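Local coordinates for putative hemin ABC transport system, membrane protein (Burkholderia cenocepacia J2315, PDB 5B57) that probably forms the membrane-spanning permease subunit of an ABC transporter that imports heme, at residues F54-L59 / V330-A335; G119-A124 / V257-E262; Q126-N131 / R288-A293; G312-H317 / A339-A344. All blocks are in the same frame, centred on the assembly; numbering follows the deposited sequence.

In the fold
All four contacts join helices of one FecCD-type permease chain, and each is an apolar touch without a crossing hydrogen bond. Contacts 2 and 3 lie closest, centres 8 Å apart; both use helix 94-128, and the salt bridge E262 OE2 to R289 NE (3.2 Å) ties them. Contacts 1 and 4 share helix 327-352, with centres 11 Å apart. L331 CD1 of contact 1 packs on L259 CB of contact 2 at 3.7 Å, while Q126 NE2 of contact 3 probably bonds to G312 O of contact 4 (2.8 Å). A bound decyl maltoside lies about 9 Å from the side chain of A120 in contact 2 and about 10 Å from that of P332 in contact 1.

Contact 1: residues F54-L59 / V330-A335; sequences FVLAAL and VLPGAA
L56, which reaches G333 together with L59, lies within the helical turn closed by the bond A58 N to F54 O (2.7 Å), and L59 just after it; no hydrogen bond crosses to 330-335, and the meeting is apolar. The axes of the two short segments approach to 9.7 Å and run in the same direction, inclined by 27°. L56 carries most of the contact and splits its methyls between two neighbours. Its CD2 touches the backbone of G333, 3.3 Å from CA. The other methyl, CD1, meets the proline ring at CG of P332 (4.1 Å), the two side chains passing at a slant. CG of L56 is anti to the carbonyl carbon (chi1 -85°), which brings the forked end from the flank of the helix to P332 and G333. One turn on, L59 points more directly across, and its CD1 comes to 4.0 Å from G333 O, a van der Waals approach to a carbonyl. P332 also shapes the second helix: its N has no hydrogen to give to the preceding turn, and the helix kinks there. Behind this interface, L331 turns to helix 242-260 and A334 to P316, and L59 also touches L336 and L337. The result is leucine-against-glycine packing of two helices running the same way, both predicted to span the membrane, in the all-helical FecCD permease fold.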
loop_
_atom_site.group_PDB
_atom_site.type_symbol
_atom_site.label_atom_id
_atom_site.label_comp_id
_atom_site.label_asym_id
_atom_site.label_seq_id
_atom_site.Cartn_x
_atom_site.Cartn_y
_atom_site.Cartn_z
ATOM N N PHE A 54 7.410 -26.308 -21.514
ATOM C CA PHE A 54 7.388 -25.981 -22.933
ATOM C C PHE A 54 7.410 -24.476 -23.142
ATOM O O PHE A 54 8.088 -24.001 -24.058
ATOM C CB PHE A 54 6.173 -26.634 -23.608
ATOM C CG PHE A 54 6.162 -28.141 -23.500
ATOM C CD1 PHE A 54 6.883 -28.918 -24.388
ATOM C CD2 PHE A 54 5.458 -28.776 -22.486
ATOM C CE1 PHE A 54 6.888 -30.297 -24.271
ATOM C CE2 PHE A 54 5.463 -30.150 -22.368
ATOM C CZ PHE A 54 6.177 -30.910 -23.258
ATOM N N VAL A 55 6.701 -23.712 -22.295
ATOM C CA VAL A 55 6.805 -22.248 -22.326
ATOM C C VAL A 55 8.261 -21.819 -22.171
ATOM O O VAL A 55 8.787 -21.042 -22.984
ATOM C CB VAL A 55 5.904 -21.620 -21.251
ATOM C CG1 VAL A 55 6.091 -20.116 -21.203
ATOM C CG2 VAL A 55 4.461 -21.924 -21.565
ATOM N N LEU A 56 8.941 -22.341 -21.141
ATOM C CA LEU A 56 10.373 -22.086 -21.000
ATOM C C LEU A 56 11.115 -22.443 -22.285
ATOM O O LEU A 56 11.888 -21.639 -22.818
ATOM C CB LEU A 56 10.953 -22.854 -19.799
ATOM C CG LEU A 56 10.848 -22.194 -18.408
ATOM C CD1 LEU A 56 11.846 -22.704 -17.386
ATOM C CD2 LEU A 56 11.016 -20.711 -18.512
ATOM N N ALA A 57 10.871 -23.650 -22.816
ATOM C CA ALA A 57 11.630 -24.080 -23.981
ATOM C C ALA A 57 11.387 -23.157 -25.162
ATOM O O ALA A 57 12.326 -22.770 -25.866
ATOM C CB ALA A 57 11.278 -25.516 -24.335
ATOM N N ALA A 58 10.127 -22.763 -25.372
ATOM C CA ALA A 58 9.805 -21.926 -26.518
ATOM C C ALA A 58 10.604 -20.629 -26.487
ATOM O O ALA A 58 11.287 -20.286 -27.455
ATOM C CB ALA A 58 8.305 -21.643 -26.548
ATOM N N LEU A 59 10.551 -19.918 -25.358
ATOM C CA LEU A 59 11.226 -18.628 -25.235
ATOM C C LEU A 59 12.714 -18.744 -25.539
ATOM O O LEU A 59 13.269 -17.931 -26.287
ATOM C CB LEU A 59 11.009 -18.063 -23.831
ATOM C CG LEU A 59 9.593 -17.661 -23.420
ATOM C CD1 LEU A 59 9.600 -17.442 -21.934
ATOM C CD2 LEU A 59 9.105 -16.410 -24.121
ATOM N N VAL A 330 9.659 -18.906 -12.637
ATOM C CA VAL A 330 9.555 -17.507 -13.043
ATOM C C VAL A 330 10.933 -16.892 -13.247
ATOM O O VAL A 330 11.121 -16.061 -14.140
ATOM C CB VAL A 330 8.736 -16.708 -12.019
ATOM C CG1 VAL A 330 8.940 -15.191 -12.241
ATOM C CG2 VAL A 330 7.285 -17.108 -12.084
ATOM N N LEU A 331 11.923 -17.284 -12.424
ATOM C CA LEU A 331 13.212 -16.596 -12.487
ATOM C C LEU A 331 13.969 -16.908 -13.769
ATOM O O LEU A 331 14.437 -15.958 -14.422
ATOM C CB LEU A 331 14.033 -16.894 -11.232
ATOM C CG LEU A 331 15.299 -16.031 -11.178
ATOM C CD1 LEU A 331 15.438 -15.391 -9.820
ATOM C CD2 LEU A 331 16.534 -16.856 -11.463
ATOM N N PRO A 332 14.118 -18.167 -14.204
ATOM C CA PRO A 332 14.603 -18.396 -15.577
ATOM C C PRO A 332 13.607 -17.972 -16.646
ATOM O O PRO A 332 14.026 -17.554 -17.735
ATOM C CB PRO A 332 14.845 -19.911 -15.615
ATOM C CG PRO A 332 13.919 -20.446 -14.631
ATOM C CD PRO A 332 13.886 -19.445 -13.509
ATOM N N GLY A 333 12.303 -18.099 -16.369
ATOM C CA GLY A 333 11.299 -17.675 -17.328
ATOM C C GLY A 333 11.383 -16.196 -17.620
ATOM O O GLY A 333 11.377 -15.776 -18.780
ATOM N N ALA A 334 11.480 -15.384 -16.571
ATOM C CA ALA A 334 11.495 -13.947 -16.774
ATOM C C ALA A 334 12.784 -13.501 -17.462
ATOM O O ALA A 334 12.766 -12.605 -18.319
ATOM C CB ALA A 334 11.308 -13.242 -15.439
ATOM N N ALA A 335 13.908 -14.138 -17.126
ATOM C CA ALA A 335 15.173 -13.776 -17.760
ATOM C C ALA A 335 15.159 -14.082 -19.265
ATOM O O ALA A 335 15.546 -13.225 -20.071
ATOM C CB ALA A 335 16.337 -14.458 -17.037
#

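Contact 2: residues G119-A124 / V257-E262; sequences GATGAA and VLLVRE
Every contact here is van der Waals, and L259 makes all of them from the 257-262 side. Methyl meets methyl in two places. A124 CB faces the fork of the leucine, 3.6 Å from L259 CD2 and 3.7 Å from CD1, and so touches both branches. T121 CG2 lies 3.9 Å from L259 CD1, the two side chains running aslant. The same CD1 also rests against main chain, 3.7 Å from A120 O, a carbonyl already bonded within its helix to A124 N. L259 reaches this groove with CG anti to the carbonyl carbon and the chain then extended (chi1 -68°, chi2 -178°), so that the branched end lies between A120, T121 and A124.

No polar group crosses between the segments. T121 OG1 stands between the backbone N and the carbonyl carbon (chi1 48°) and bonds to G117 O, one turn earlier, while CG2 is left to meet the leucine. After helix 242-260 ends, E262 takes the N-cap position of helix 263-269, its carboxylate in a salt bridge with R289 of helix 283-305. L331 closes over L259 from helix 327-352. A single leucine set into a small-residue surface thus joins two predicted transmembrane helices inside the FecCD-type permease bundle.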
loop_
_atom_site.group_PDB
_atom_site.type_symbol
_atom_site.label_atom_id
_atom_site.label_comp_id
_atom_site.label_asym_id
_atom_site.label_seq_id
_atom_site.Cartn_x
_atom_site.Cartn_y
_atom_site.Cartn_z
ATOM N N GLY A 119 15.070 -9.069 -16.102
ATOM C CA GLY A 119 14.011 -10.055 -15.907
ATOM C C GLY A 119 14.162 -10.842 -14.618
ATOM O O GLY A 119 13.233 -10.910 -13.801
ATOM N N ALA A 120 15.349 -11.424 -14.403
ATOM C CA ALA A 120 15.605 -12.270 -13.250
ATOM C C ALA A 120 15.641 -11.471 -11.949
ATOM O O ALA A 120 15.060 -11.883 -10.948
ATOM C CB ALA A 120 16.918 -13.029 -13.449
ATOM N N THR A 121 16.338 -10.337 -11.924
ATOM C CA THR A 121 16.381 -9.583 -10.671
ATOM C C THR A 121 15.008 -9.023 -10.315
ATOM O O THR A 121 14.689 -8.875 -9.130
ATOM C CB THR A 121 17.428 -8.450 -10.716
ATOM O OG1 THR A 121 17.302 -7.692 -11.930
ATOM C CG2 THR A 121 18.857 -9.003 -10.571
ATOM N N GLY A 122 14.176 -8.732 -11.318
ATOM C CA GLY A 122 12.833 -8.248 -11.023
ATOM C C GLY A 122 11.962 -9.327 -10.406
ATOM O O GLY A 122 11.268 -9.096 -9.402
ATOM N N ALA A 123 11.986 -10.524 -11.012
ATOM C CA ALA A 123 11.326 -11.688 -10.437
ATOM C C ALA A 123 11.722 -11.885 -8.975
ATOM O O ALA A 123 10.861 -12.123 -8.117
ATOM C CB ALA A 123 11.655 -12.921 -11.270
ATOM N N ALA A 124 13.016 -11.758 -8.667
ATOM C CA ALA A 124 13.453 -11.923 -7.289
ATOM C C ALA A 124 12.888 -10.824 -6.402
ATOM O O ALA A 124 12.285 -11.102 -5.358
ATOM C CB ALA A 124 14.979 -11.952 -7.206
ATOM N N VAL A 257 23.350 -16.550 -10.261
ATOM C CA VAL A 257 23.510 -17.795 -9.507
ATOM C C VAL A 257 22.941 -17.641 -8.101
ATOM O O VAL A 257 22.184 -18.494 -7.619
ATOM C CB VAL A 257 24.992 -18.225 -9.488
ATOM C CG1 VAL A 257 25.288 -19.082 -8.272
ATOM C CG2 VAL A 257 25.340 -18.993 -10.755
ATOM N N LEU A 258 23.260 -16.519 -7.443
ATOM C CA LEU A 258 22.834 -16.306 -6.059
ATOM C C LEU A 258 21.316 -16.257 -5.917
ATOM O O LEU A 258 20.774 -16.649 -4.874
ATOM C CB LEU A 258 23.429 -15.011 -5.527
ATOM C CG LEU A 258 24.930 -14.863 -5.421
ATOM C CD1 LEU A 258 25.179 -13.461 -4.916
ATOM C CD2 LEU A 258 25.448 -15.900 -4.449
ATOM N N LEU A 259 20.610 -15.754 -6.935
ATOM C CA LEU A 259 19.149 -15.741 -6.879
ATOM C C LEU A 259 18.587 -17.156 -6.979
ATOM O O LEU A 259 17.781 -17.568 -6.139
ATOM C CB LEU A 259 18.572 -14.849 -7.980
ATOM C CG LEU A 259 18.840 -13.328 -7.844
ATOM C CD1 LEU A 259 18.179 -12.517 -8.967
ATOM C CD2 LEU A 259 18.429 -12.826 -6.465
ATOM N N VAL A 260 19.033 -17.924 -7.988
ATOM C CA VAL A 260 18.635 -19.321 -8.157
ATOM C C VAL A 260 18.812 -20.109 -6.858
ATOM O O VAL A 260 17.973 -20.946 -6.500
ATOM C CB VAL A 260 19.429 -19.989 -9.294
ATOM C CG1 VAL A 260 19.027 -21.440 -9.408
ATOM C CG2 VAL A 260 19.230 -19.264 -10.626
ATOM N N ARG A 261 19.912 -19.869 -6.141
ATOM C CA ARG A 261 20.117 -20.553 -4.868
ATOM C C ARG A 261 19.107 -20.141 -3.804
ATOM O O ARG A 261 19.241 -20.595 -2.664
ATOM C CB ARG A 261 21.539 -20.307 -4.356
ATOM C CG ARG A 261 22.628 -21.279 -4.879
ATOM C CD ARG A 261 22.687 -21.432 -6.427
ATOM N NE ARG A 261 23.638 -22.471 -6.853
ATOM C CZ ARG A 261 23.741 -22.967 -8.091
ATOM N NH1 ARG A 261 22.948 -22.535 -9.063
ATOM N NH2 ARG A 261 24.640 -23.911 -8.361
ATOM N N GLU A 262 18.117 -19.290 -4.140
ATOM C CA GLU A 262 17.103 -18.795 -3.212
ATOM C C GLU A 262 15.689 -18.992 -3.757
ATOM O O GLU A 262 14.739 -18.361 -3.268
ATOM C CB GLU A 262 17.328 -17.310 -2.898
ATOM C CG GLU A 262 18.684 -16.972 -2.272
ATOM C CD GLU A 262 18.829 -17.495 -0.848
ATOM O OE1 GLU A 262 17.790 -17.653 -0.173
ATOM O OE2 GLU A 262 19.975 -17.755 -0.407
#

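Contact 3: residues Q126-N131 / R288-A293; sequences QALFRN and RRVLVA
L128 and V290 have the nearest CA atoms, 7.7 Å apart, where helix 94-128 ends against helix 283-305, at 288-293. The end is a Schellman motif: R130 has a positive phi of 53°, and two bonds return to the last turn, N131 N to Q126 O (2.9 Å) and R130 N to A127 O (2.7 Å). The chain turns away just after L128, which leaves that residue to make the contact. Its side chain points across, with CG anti to the backbone N (chi1 -180°), and a single methyl does the touching. L128 CD2 comes to 4.1 Å from L291 CD2 and to 4.2 Å from V290 CG1, filling the angle between the two. The approaches differ: L128 and L291 meet at about a right angle, whereas L128 and V290 lie alongside, running in contrary directions. L291 starts out along the flank of its helix, and its terminal CD2 turns in to L128. All three residues are buried, and no polar group crosses between them. A127 O bonds to Q270 NE2, and R130 packs on an apolar side chain of a neighbouring protein chain. The end of helix 94-128 thus has helix 283-305 on the L128 side, where L259 of helix 242-260 packs on V290 and L199 of helix 196-220 on L291, while Q126 OE1 bonds to R320 NH2 of helix 311-323.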
loop_
_atom_site.group_PDB
_atom_site.type_symbol
_atom_site.label_atom_id
_atom_site.label_comp_id
_atom_site.label_asym_id
_atom_site.label_seq_id
_atom_site.Cartn_x
_atom_site.Cartn_y
_atom_site.Cartn_z
ATOM N N GLN A 126 10.312 -8.865 -6.834
ATOM C CA GLN A 126 8.858 -8.905 -6.692
ATOM C C GLN A 126 8.414 -10.019 -5.755
ATOM O O GLN A 126 7.418 -9.875 -5.030
ATOM C CB GLN A 126 8.216 -9.065 -8.057
ATOM C CG GLN A 126 8.244 -7.773 -8.806
ATOM C CD GLN A 126 8.361 -7.954 -10.294
ATOM O OE1 GLN A 126 7.545 -8.639 -10.924
ATOM N NE2 GLN A 126 9.373 -7.325 -10.879
ATOM N N ALA A 127 9.137 -11.137 -5.750
ATOM C CA ALA A 127 8.944 -12.127 -4.694
ATOM C C ALA A 127 9.328 -11.538 -3.347
ATOM O O ALA A 127 8.508 -11.461 -2.434
ATOM C CB ALA A 127 9.749 -13.395 -4.981
ATOM N N LEU A 128 10.566 -11.065 -3.231
ATOM C CA LEU A 128 11.048 -10.508 -1.972
ATOM C C LEU A 128 10.072 -9.502 -1.357
ATOM O O LEU A 128 9.832 -9.528 -0.146
ATOM C CB LEU A 128 12.411 -9.860 -2.195
ATOM C CG LEU A 128 12.994 -9.254 -0.930
ATOM C CD1 LEU A 128 13.498 -10.376 -0.112
ATOM C CD2 LEU A 128 14.113 -8.338 -1.283
ATOM N N PHE A 129 9.488 -8.617 -2.167
ATOM C CA PHE A 129 8.550 -7.625 -1.636
ATOM C C PHE A 129 7.116 -8.092 -1.673
ATOM O O PHE A 129 6.231 -7.318 -1.296
ATOM C CB PHE A 129 8.633 -6.300 -2.396
ATOM C CG PHE A 129 9.856 -5.522 -2.085
ATOM C CD1 PHE A 129 9.875 -4.649 -1.019
ATOM C CD2 PHE A 129 11.002 -5.688 -2.833
ATOM C CE1 PHE A 129 11.010 -3.935 -0.708
ATOM C CE2 PHE A 129 12.147 -4.983 -2.521
ATOM C CZ PHE A 129 12.142 -4.100 -1.449
ATOM N N ARG A 130 6.861 -9.312 -2.150
ATOM C CA ARG A 130 5.502 -9.821 -2.212
ATOM C C ARG A 130 4.621 -8.822 -2.940
ATOM O O ARG A 130 3.521 -8.476 -2.512
ATOM C CB ARG A 130 4.979 -10.107 -0.815
ATOM C CG ARG A 130 5.164 -11.524 -0.402
ATOM C CD ARG A 130 5.224 -11.610 1.076
ATOM N NE ARG A 130 6.353 -10.830 1.552
ATOM C CZ ARG A 130 6.232 -9.810 2.398
ATOM N NH1 ARG A 130 5.019 -9.472 2.855
ATOM N NH2 ARG A 130 7.316 -9.140 2.789
ATOM N N ASN A 131 5.132 -8.321 -4.025
ATOM C CA ASN A 131 4.439 -7.260 -4.708
ATOM C C ASN A 131 4.961 -7.166 -6.127
ATOM O O ASN A 131 6.171 -6.974 -6.348
ATOM C CB ASN A 131 4.637 -5.946 -3.975
ATOM C CG ASN A 131 3.971 -4.803 -4.665
ATOM O OD1 ASN A 131 3.161 -4.979 -5.580
ATOM N ND2 ASN A 131 4.296 -3.611 -4.235
ATOM N N ARG A 288 18.821 -9.912 2.726
ATOM C CA ARG A 288 20.124 -9.350 2.394
ATOM C C ARG A 288 20.763 -10.063 1.211
ATOM O O ARG A 288 21.450 -9.428 0.419
ATOM C CB ARG A 288 21.039 -9.375 3.626
ATOM C CG ARG A 288 22.511 -9.079 3.352
ATOM C CD ARG A 288 23.380 -9.050 4.639
ATOM N NE ARG A 288 24.525 -8.135 4.483
ATOM C CZ ARG A 288 25.401 -7.815 5.442
ATOM N NH1 ARG A 288 26.389 -6.962 5.177
ATOM N NH2 ARG A 288 25.302 -8.340 6.663
ATOM N N ARG A 289 20.526 -11.359 1.039
ATOM C CA ARG A 289 21.209 -12.082 -0.031
ATOM C C ARG A 289 20.650 -11.710 -1.393
ATOM O O ARG A 289 21.403 -11.574 -2.358
ATOM C CB ARG A 289 21.130 -13.590 0.216
ATOM C CG ARG A 289 22.253 -14.048 1.147
ATOM C CD ARG A 289 22.351 -15.553 1.339
ATOM N NE ARG A 289 21.181 -16.092 2.036
ATOM C CZ ARG A 289 21.191 -17.173 2.819
ATOM N NH1 ARG A 289 20.064 -17.574 3.398
ATOM N NH2 ARG A 289 22.323 -17.844 3.032
ATOM N N VAL A 290 19.338 -11.504 -1.484
ATOM C CA VAL A 290 18.725 -11.044 -2.729
ATOM C C VAL A 290 19.210 -9.641 -3.091
ATOM O O VAL A 290 19.643 -9.387 -4.224
ATOM C CB VAL A 290 17.198 -11.107 -2.602
ATOM C CG1 VAL A 290 16.537 -10.588 -3.850
ATOM C CG2 VAL A 290 16.792 -12.531 -2.311
ATOM N N LEU A 291 19.154 -8.710 -2.132
ATOM C CA LEU A 291 19.587 -7.330 -2.393
ATOM C C LEU A 291 21.034 -7.256 -2.896
ATOM O O LEU A 291 21.323 -6.612 -3.914
ATOM C CB LEU A 291 19.414 -6.499 -1.134
ATOM C CG LEU A 291 17.928 -6.396 -0.845
ATOM C CD1 LEU A 291 17.724 -5.526 0.364
ATOM C CD2 LEU A 291 17.224 -5.837 -2.086
ATOM N N VAL A 292 21.965 -7.899 -2.189
ATOM C CA VAL A 292 23.333 -7.912 -2.691
ATOM C C VAL A 292 23.401 -8.610 -4.050
ATOM O O VAL A 292 24.157 -8.181 -4.929
ATOM C CB VAL A 292 24.299 -8.529 -1.656
ATOM C CG1 VAL A 292 23.854 -9.848 -1.283
ATOM C CG2 VAL A 292 25.638 -8.727 -2.240
ATOM N N ALA A 293 22.580 -9.635 -4.295
ATOM C CA ALA A 293 22.651 -10.243 -5.628
ATOM C C ALA A 293 22.027 -9.337 -6.686
ATOM O O ALA A 293 22.585 -9.191 -7.781
ATOM C CB ALA A 293 22.002 -11.624 -5.649
#

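Contact 4: residues G312-H317 / A339-A344; sequences GLVAPH and ALLTLA
L341 is directed toward V314 and A315, and its CD1 makes the contacts between these two segments. V314 and L341 meet at about a right angle: V314 CG1 comes to 4.1 Å from L341 CD1, one methyl against one methyl. A315 offers only its CB, 4.2 Å from that same CD1, and the leucine methyl is therefore shared by two adjacent residues of 312-317. CG1 of V314 is anti to the backbone N (chi1 170°), the setting that brings this branch rather than CG2 to the leucine. L341 has its CG beside the backbone N and reaches out in a nearly extended form. The touch is light, burying 80 Å² in all, and the backbones stay well apart, with the CA atoms of A315 and L341 7.8 Å from each other. Just beyond, the helix is kinked at P316, whose N has no hydrogen for G312 O, which Q126 NE2 takes up. Helix 360-378 also packs on V314, through F371, whose ring meets that of H317. P316 packs on A123 of helix 94-128, while L340 and L343 turn to helix 54-72; here, at 339-344, helix 327-352 runs between helices 54-72 and 311-323.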
loop_
_atom_site.group_PDB
_atom_site.type_symbol
_atom_site.label_atom_id
_atom_site.label_comp_id
_atom_site.label_asym_id
_atom_site.label_seq_id
_atom_site.Cartn_x
_atom_site.Cartn_y
_atom_site.Cartn_z
ATOM N N GLY A 312 12.337 -5.203 -16.161
ATOM C CA GLY A 312 12.247 -5.940 -14.905
ATOM C C GLY A 312 10.872 -5.913 -14.246
ATOM O O GLY A 312 10.650 -6.665 -13.287
ATOM N N LEU A 313 9.959 -5.044 -14.707
ATOM C CA LEU A 313 8.556 -5.086 -14.303
ATOM C C LEU A 313 7.756 -5.973 -15.250
ATOM O O LEU A 313 7.103 -6.921 -14.810
ATOM C CB LEU A 313 7.978 -3.672 -14.275
ATOM C CG LEU A 313 7.567 -2.992 -12.964
ATOM C CD1 LEU A 313 8.719 -2.830 -11.999
ATOM C CD2 LEU A 313 6.983 -1.627 -13.255
ATOM N N VAL A 314 7.855 -5.705 -16.556
ATOM C CA VAL A 314 7.072 -6.416 -17.572
ATOM C C VAL A 314 7.403 -7.910 -17.598
ATOM O O VAL A 314 6.516 -8.761 -17.529
ATOM C CB VAL A 314 7.304 -5.788 -18.961
ATOM C CG1 VAL A 314 6.687 -6.664 -20.050
ATOM C CG2 VAL A 314 6.762 -4.378 -19.012
ATOM N N ALA A 315 8.666 -8.254 -17.777
ATOM C CA ALA A 315 8.956 -9.653 -18.061
ATOM C C ALA A 315 8.495 -10.579 -16.943
ATOM O O ALA A 315 7.706 -11.489 -17.232
ATOM C CB ALA A 315 10.433 -9.825 -18.413
ATOM N N PRO A 316 8.862 -10.396 -15.672
ATOM C CA PRO A 316 8.420 -11.380 -14.668
ATOM C C PRO A 316 6.930 -11.384 -14.456
ATOM O O PRO A 316 6.422 -12.311 -13.808
ATOM C CB PRO A 316 9.162 -10.961 -13.395
ATOM C CG PRO A 316 9.445 -9.571 -13.580
ATOM C CD PRO A 316 9.580 -9.279 -15.045
ATOM N N HIS A 317 6.210 -10.400 -14.995
ATOM C CA HIS A 317 4.761 -10.376 -14.870
ATOM C C HIS A 317 4.062 -11.206 -15.933
ATOM O O HIS A 317 3.022 -11.799 -15.651
ATOM C CB HIS A 317 4.231 -8.946 -14.931
ATOM C CG HIS A 317 2.819 -8.822 -14.451
ATOM N ND1 HIS A 317 2.486 -8.778 -13.111
ATOM C CD2 HIS A 317 1.648 -8.780 -15.130
ATOM C CE1 HIS A 317 1.174 -8.687 -12.989
ATOM N NE2 HIS A 317 0.643 -8.692 -14.199
ATOM N N ALA A 339 15.401 -11.119 -21.901
ATOM C CA ALA A 339 16.341 -11.120 -23.007
ATOM C C ALA A 339 15.603 -11.047 -24.335
ATOM O O ALA A 339 15.987 -10.280 -25.225
ATOM C CB ALA A 339 17.228 -12.358 -22.927
ATOM N N LEU A 340 14.502 -11.784 -24.468
ATOM C CA LEU A 340 13.741 -11.707 -25.711
ATOM C C LEU A 340 13.169 -10.303 -25.941
ATOM O O LEU A 340 13.248 -9.764 -27.048
ATOM C CB LEU A 340 12.634 -12.763 -25.731
ATOM C CG LEU A 340 11.890 -12.755 -27.063
ATOM C CD1 LEU A 340 12.842 -13.007 -28.245
ATOM C CD2 LEU A 340 10.798 -13.785 -27.039
ATOM N N LEU A 341 12.617 -9.679 -24.905
ATOM C CA LEU A 341 12.014 -8.362 -25.102
ATOM C C LEU A 341 13.070 -7.269 -25.344
ATOM O O LEU A 341 12.889 -6.405 -26.207
ATOM C CB LEU A 341 11.118 -8.015 -23.901
ATOM C CG LEU A 341 9.832 -8.840 -23.752
ATOM C CD1 LEU A 341 9.340 -8.773 -22.324
ATOM C CD2 LEU A 341 8.745 -8.365 -24.704
ATOM N N THR A 342 14.168 -7.270 -24.581
ATOM C CA THR A 342 15.198 -6.239 -24.741
ATOM C C THR A 342 15.782 -6.256 -26.143
ATOM O O THR A 342 15.959 -5.213 -26.782
ATOM C CB THR A 342 16.318 -6.470 -23.736
ATOM O OG1 THR A 342 15.764 -6.520 -22.424
ATOM C CG2 THR A 342 17.348 -5.374 -23.827
ATOM N N LEU A 343 16.135 -7.448 -26.605
ATOM C CA LEU A 343 16.655 -7.622 -27.949
ATOM C C LEU A 343 15.644 -7.161 -29.002
ATOM O O LEU A 343 15.992 -6.442 -29.944
ATOM C CB LEU A 343 17.016 -9.093 -28.095
ATOM C CG LEU A 343 17.606 -9.715 -29.328
ATOM C CD1 LEU A 343 18.981 -9.144 -29.588
ATOM C CD2 LEU A 343 17.664 -11.176 -28.968
ATOM N N ALA A 344 14.377 -7.557 -28.850
ATOM C CA ALA A 344 13.332 -7.038 -29.726
ATOM C C ALA A 344 13.309 -5.511 -29.714
ATOM O O ALA A 344 13.083 -4.877 -30.763
ATOM C CB ALA A 344 11.974 -7.604 -29.308
#